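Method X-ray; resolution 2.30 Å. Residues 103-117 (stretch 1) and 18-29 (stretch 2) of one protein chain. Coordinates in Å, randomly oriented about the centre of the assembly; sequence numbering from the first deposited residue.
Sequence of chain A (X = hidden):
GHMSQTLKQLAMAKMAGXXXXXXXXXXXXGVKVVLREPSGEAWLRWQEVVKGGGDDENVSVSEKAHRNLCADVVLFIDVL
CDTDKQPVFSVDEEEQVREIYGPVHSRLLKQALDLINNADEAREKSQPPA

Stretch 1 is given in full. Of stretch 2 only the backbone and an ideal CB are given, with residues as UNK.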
# COMPACT_ATOMS: atom_id res chain seq x y z
N PRO A 103 17.95 22.72 -25.21
CA PRO A 103 19.23 22.35 -24.57
C PRO A 103 19.85 23.39 -23.62
O PRO A 103 20.35 23.03 -22.56
CB PRO A 103 20.14 22.08 -25.78
CG PRO A 103 19.21 21.63 -26.85
CD PRO A 103 17.99 22.51 -26.67
N VAL A 104 19.86 24.66 -24.01
CA VAL A 104 20.41 25.72 -23.17
C VAL A 104 19.60 25.90 -21.86
O VAL A 104 20.17 25.88 -20.77
CB VAL A 104 20.57 27.07 -23.95
CG1 VAL A 104 21.09 28.20 -23.03
CG2 VAL A 104 21.48 26.87 -25.14
N HIS A 105 18.29 26.05 -22.00
CA HIS A 105 17.40 26.19 -20.85
C HIS A 105 17.58 25.03 -19.88
O HIS A 105 17.64 25.21 -18.67
CB HIS A 105 15.94 26.24 -21.30
CG HIS A 105 15.69 27.23 -22.41
ND1 HIS A 105 16.11 27.01 -23.70
CD2 HIS A 105 15.12 28.45 -22.39
CE1 HIS A 105 15.77 28.04 -24.45
NE2 HIS A 105 15.20 28.94 -23.67
N SER A 106 17.67 23.83 -20.42
CA SER A 106 17.73 22.66 -19.59
C SER A 106 19.09 22.53 -18.90
O SER A 106 19.16 22.05 -17.79
CB SER A 106 17.33 21.43 -20.40
OG SER A 106 18.47 20.79 -20.96
N ARG A 107 20.15 23.01 -19.54
CA ARG A 107 21.50 23.07 -18.95
C ARG A 107 21.58 24.19 -17.89
O ARG A 107 22.31 24.08 -16.92
CB ARG A 107 22.52 23.35 -20.05
CG ARG A 107 23.97 23.38 -19.56
CD ARG A 107 25.02 23.87 -20.63
NE ARG A 107 24.86 25.27 -21.09
CZ ARG A 107 25.17 26.35 -20.36
NH1 ARG A 107 25.63 26.21 -19.10
NH2 ARG A 107 25.01 27.58 -20.87
N LEU A 108 20.82 25.26 -18.09
CA LEU A 108 20.72 26.32 -17.07
C LEU A 108 19.90 25.85 -15.86
O LEU A 108 20.29 26.14 -14.74
CB LEU A 108 20.17 27.65 -17.67
CG LEU A 108 21.12 28.43 -18.59
CD1 LEU A 108 20.41 29.60 -19.24
CD2 LEU A 108 22.38 28.95 -17.84
N LEU A 109 18.81 25.12 -16.08
CA LEU A 109 18.11 24.49 -14.98
C LEU A 109 19.04 23.63 -14.11
O LEU A 109 19.02 23.77 -12.87
CB LEU A 109 16.91 23.69 -15.45
CG LEU A 109 16.03 22.93 -14.43
CD1 LEU A 109 15.59 23.84 -13.26
CD2 LEU A 109 14.78 22.36 -15.12
N LYS A 110 19.82 22.73 -14.73
CA LYS A 110 20.74 21.86 -14.00
C LYS A 110 21.75 22.62 -13.16
O LYS A 110 21.93 22.32 -12.01
CB LYS A 110 21.46 20.89 -14.94
CG LYS A 110 20.64 19.65 -15.21
CD LYS A 110 21.15 18.88 -16.39
CE LYS A 110 20.19 17.76 -16.77
NZ LYS A 110 20.38 16.52 -15.95
N GLN A 111 22.41 23.59 -13.77
CA GLN A 111 23.32 24.48 -13.09
C GLN A 111 22.62 25.09 -11.87
O GLN A 111 23.19 25.07 -10.77
CB GLN A 111 23.80 25.54 -14.08
CG GLN A 111 25.27 25.86 -14.04
CD GLN A 111 25.71 26.88 -15.09
OE1 GLN A 111 26.71 27.59 -14.92
NE2 GLN A 111 24.97 26.96 -16.19
N ALA A 112 21.38 25.58 -12.02
CA ALA A 112 20.62 26.14 -10.87
C ALA A 112 20.35 25.13 -9.73
O ALA A 112 20.51 25.45 -8.54
CB ALA A 112 19.31 26.79 -11.31
N LEU A 113 19.95 23.91 -10.11
CA LEU A 113 19.72 22.82 -9.15
C LEU A 113 21.02 22.36 -8.47
O LEU A 113 20.95 21.87 -7.39
CB LEU A 113 18.95 21.62 -9.78
CG LEU A 113 17.60 21.95 -10.44
CD1 LEU A 113 16.90 20.72 -11.03
CD2 LEU A 113 16.70 22.69 -9.48
N ASP A 114 22.18 22.55 -9.10
CA ASP A 114 23.50 22.35 -8.47
C ASP A 114 23.74 23.16 -7.18
O ASP A 114 24.59 22.81 -6.38
CB ASP A 114 24.65 22.71 -9.43
CG ASP A 114 25.03 21.57 -10.37
OD1 ASP A 114 24.68 20.39 -10.11
OD2 ASP A 114 25.70 21.88 -11.40
N LEU A 115 23.01 24.26 -7.00
CA LEU A 115 23.23 25.14 -5.85
C LEU A 115 22.72 24.52 -4.57
O LEU A 115 23.26 24.81 -3.50
CB LEU A 115 22.57 26.50 -6.06
CG LEU A 115 23.10 27.40 -7.18
CD1 LEU A 115 22.07 28.42 -7.52
CD2 LEU A 115 24.38 28.06 -6.76
N ILE A 116 21.69 23.70 -4.67
CA ILE A 116 21.13 22.99 -3.52
C ILE A 116 22.05 21.85 -3.12
O ILE A 116 22.12 21.51 -1.93
CB ILE A 116 19.76 22.39 -3.85
CG1 ILE A 116 18.80 23.46 -4.32
CG2 ILE A 116 19.18 21.64 -2.66
CD1 ILE A 116 17.84 22.92 -5.32
N ASN A 117 22.77 21.27 -4.08
CA ASN A 117 23.68 20.15 -3.80
C ASN A 117 24.88 20.49 -2.89
O ASN A 117 25.05 21.63 -2.44
CB ASN A 117 24.09 19.39 -5.09
CG ASN A 117 25.46 19.83 -5.64
OD1 ASN A 117 26.42 20.01 -4.89
ND2 ASN A 117 25.55 19.96 -6.97
N UNK A 18 17.87 33.13 -1.09
CA UNK A 18 18.23 32.18 -2.13
C UNK A 18 19.73 32.11 -2.33
O UNK A 18 20.34 33.11 -2.54
CB UNK A 18 17.55 32.55 -3.45
N UNK A 19 20.30 30.91 -2.29
CA UNK A 19 21.57 30.66 -2.98
C UNK A 19 21.45 31.05 -4.46
O UNK A 19 20.43 30.82 -5.08
CB UNK A 19 21.98 29.19 -2.85
N UNK A 20 22.49 31.64 -5.02
CA UNK A 20 22.40 32.18 -6.37
C UNK A 20 23.79 32.45 -6.91
O UNK A 20 24.73 32.52 -6.14
CB UNK A 20 21.56 33.46 -6.39
N UNK A 21 23.91 32.57 -8.23
CA UNK A 21 25.20 32.90 -8.84
C UNK A 21 25.03 33.60 -10.20
O UNK A 21 23.98 33.52 -10.82
CB UNK A 21 26.04 31.63 -9.01
N UNK A 22 26.08 34.29 -10.62
CA UNK A 22 26.14 34.85 -11.94
C UNK A 22 26.79 33.86 -12.88
O UNK A 22 27.87 33.32 -12.61
CB UNK A 22 26.90 36.18 -11.93
N UNK A 23 26.11 33.63 -13.99
CA UNK A 23 26.51 32.72 -15.05
C UNK A 23 26.53 33.51 -16.38
O UNK A 23 25.59 34.24 -16.69
CB UNK A 23 25.57 31.52 -15.13
N UNK A 24 27.62 33.38 -17.13
CA UNK A 24 27.68 33.81 -18.53
C UNK A 24 27.05 32.72 -19.40
O UNK A 24 27.32 31.52 -19.20
CB UNK A 24 29.12 34.09 -18.96
N UNK A 25 26.21 33.12 -20.35
CA UNK A 25 25.65 32.15 -21.28
C UNK A 25 26.10 32.38 -22.73
O UNK A 25 25.50 33.16 -23.47
CB UNK A 25 24.12 32.19 -21.20
N UNK A 26 27.17 31.65 -23.13
CA UNK A 26 27.87 31.70 -24.43
C UNK A 26 26.93 31.71 -25.61
O UNK A 26 27.20 32.39 -26.61
CB UNK A 26 28.82 30.51 -24.56
N UNK A 27 25.85 30.95 -25.51
CA UNK A 27 24.95 30.73 -26.63
C UNK A 27 23.85 31.80 -26.69
O UNK A 27 23.12 31.89 -27.68
CB UNK A 27 24.33 29.34 -26.53
N UNK A 28 23.74 32.59 -25.64
CA UNK A 28 22.88 33.76 -25.67
C UNK A 28 23.74 34.99 -25.67
O UNK A 28 23.59 35.88 -24.83
CB UNK A 28 21.91 33.77 -24.49
N UNK A 29 24.69 35.00 -26.61
CA UNK A 29 25.57 36.15 -26.90
C UNK A 29 26.43 36.64 -25.75
O UNK A 29 26.80 37.81 -25.71
CB UNK A 29 24.71 37.32 -27.38

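The strand around 20-25 runs against the helix of stretch 1, the two axes approaching to 9.8 Å with their N-to-C directions 141° apart, so early positions of the strand meet the late part of stretch 1.

Position 18 has nothing of stretch 1 within 5.5 Å of its ideal CB, so the contact leaves the choice open; the residue is Phe18.

At position 19 CA-to-CB points toward stretch 1, and the ideal CB lies 4.2 Å from Leu115 CB. Just beyond sit the carbonyl oxygens of Leu115, Ile116 and Asn117. A long donor such as arginine or lysine would suit, as would an apolar chain resting on Leu115. Arg19 is deposited: its NH1 donates to Leu115 O at 2.9 Å, with an angle of 152°, and that oxygen lies at the edge of the guanidinium, near its plane.

Position 20 points away, and many side chains would fit; His20 presents mainly its backbone, its CA lying 3.9 Å from Leu115 CD1.

Position 21 turns back toward the helix, its ideal CB 4.5 Å from Leu115 CD2. Gln111 O is a possible acceptor, though only for a long side chain; a medium apolar residue could instead cover the leucine. Lys21 combines both roles: its NZ donates to Gln111 O at 3.1 Å, while the aliphatic part of the chain covers the leucine, with Lys21 CG 3.9 Å from Leu115 CD2.

At position 22 stretch 1 sets no limit, so polar or beta-branched strand residues would serve; it is Thr22.

At position 23 the ideal CB is 4.1 Å from Gln111 OE1 and 4.9 Å from Leu108 CD2. So short a gap favours a compact side chain, apolar for the leucine or perhaps a small donor for the amide oxygen. Val23, chi1 t, places CG1 4.0 Å from Leu108 CD2 and CG2 3.3 Å from Gln111 OE1.

Position 24 points away and is equally unrestricted; it is Val24.

Position 25 again points toward the helix, its ideal CB 4.7 Å from Arg107 NH2, 4.9 Å from Leu108 CD1 and 5.3 Å from Val104 CG1. A modest aliphatic group suits the leucine and valine; the cation alongside could also admit a small polar side chain. Val25 is deposited, CG2 reaching Val104 CG1 at 3.8 Å.

Position 26, with phi/psi of -45/-38, leaves the extended conformation, and its CA-to-CB bond points sideways. The angles suit most residues, proline among them. Pro26 makes little contact, CD lying 4.4 Å from Arg107 NH2.

At position 27 CA-to-CB points toward stretch 1. The ideal CB is 4.0 Å from Val104 CG2 and 6.0 Å from Arg107 NH2, within reach of an acid, though an apolar chain could also cover the valine. Glu27 does both: OE2 forms a salt bridge with Arg107 NH2 at 2.8 Å, and CG packs 3.3 Å from Val104 CG2.

Position 28 points toward the helix, but nothing of stretch 1 lies within 5.5 Å of its ideal CB, so only a large side chain could reach Val104, His105 and Leu108. Trp28 does, with CE2 3.6 Å from Val104 CG1 and CH2 3.6 Å from Leu108 CD1; its edge meets the His105 face, planes at 63°.

Position 29 is out of reach; phi/psi of 59/28 favours glycine, asparagine or aspartate without excluding others, and the residue is Glu29.

Stretch 2 (18-29) FRHKTVVVPEWE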
# COMPACT_ATOMS: atom_id res chain seq x y z
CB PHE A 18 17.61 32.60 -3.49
CG PHE A 18 16.13 32.54 -3.48
CD1 PHE A 18 15.47 31.40 -3.88
CD2 PHE A 18 15.37 33.62 -2.99
CE1 PHE A 18 14.10 31.32 -3.82
CE2 PHE A 18 14.00 33.53 -2.92
CZ PHE A 18 13.37 32.38 -3.35
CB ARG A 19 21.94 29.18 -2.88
CG ARG A 19 22.31 28.78 -1.49
CD ARG A 19 22.70 27.34 -1.45
NE ARG A 19 22.98 26.93 -0.10
CZ ARG A 19 23.10 25.67 0.29
NH1 ARG A 19 22.98 24.69 -0.60
NH2 ARG A 19 23.34 25.39 1.56
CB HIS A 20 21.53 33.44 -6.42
CG HIS A 20 22.04 34.57 -5.57
ND1 HIS A 20 22.65 35.70 -6.11
CD2 HIS A 20 21.99 34.78 -4.23
CE1 HIS A 20 22.97 36.53 -5.13
NE2 HIS A 20 22.59 35.99 -3.98
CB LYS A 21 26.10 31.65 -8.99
CG LYS A 21 25.42 30.43 -9.64
CD LYS A 21 26.45 29.35 -9.94
CE LYS A 21 25.89 28.34 -10.91
NZ LYS A 21 25.46 27.05 -10.28
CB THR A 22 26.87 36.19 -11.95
OG1 THR A 22 26.15 37.10 -11.10
CG2 THR A 22 26.91 36.78 -13.36
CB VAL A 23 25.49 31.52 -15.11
CG1 VAL A 23 25.61 30.73 -16.40
CG2 VAL A 23 25.70 30.62 -13.94
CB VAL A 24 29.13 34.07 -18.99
CG1 VAL A 24 29.19 34.28 -20.51
CG2 VAL A 24 29.70 35.26 -18.26
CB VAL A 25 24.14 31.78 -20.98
CG1 VAL A 25 23.40 32.84 -20.13
CG2 VAL A 25 23.35 31.20 -22.19
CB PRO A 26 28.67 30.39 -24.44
CG PRO A 26 28.95 30.10 -22.99
CD PRO A 26 27.78 30.66 -22.22
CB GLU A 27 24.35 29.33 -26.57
CG GLU A 27 24.13 28.90 -25.15
CD GLU A 27 25.11 27.87 -24.67
OE1 GLU A 27 25.36 26.91 -25.42
OE2 GLU A 27 25.61 28.02 -23.54
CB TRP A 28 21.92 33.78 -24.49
CG TRP A 28 20.94 32.63 -24.42
CD1 TRP A 28 20.61 31.70 -25.40
CD2 TRP A 28 20.10 32.34 -23.30
NE1 TRP A 28 19.63 30.85 -24.94
CE2 TRP A 28 19.30 31.22 -23.65
CE3 TRP A 28 19.94 32.92 -22.02
CZ2 TRP A 28 18.38 30.66 -22.76
CZ3 TRP A 28 19.03 32.37 -21.15
CH2 TRP A 28 18.25 31.25 -21.53
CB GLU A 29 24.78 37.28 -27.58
CG GLU A 29 24.04 36.73 -28.80
CD GLU A 29 23.23 37.76 -29.54
OE1 GLU A 29 23.16 38.93 -29.07
OE2 GLU A 29 22.65 37.39 -30.59
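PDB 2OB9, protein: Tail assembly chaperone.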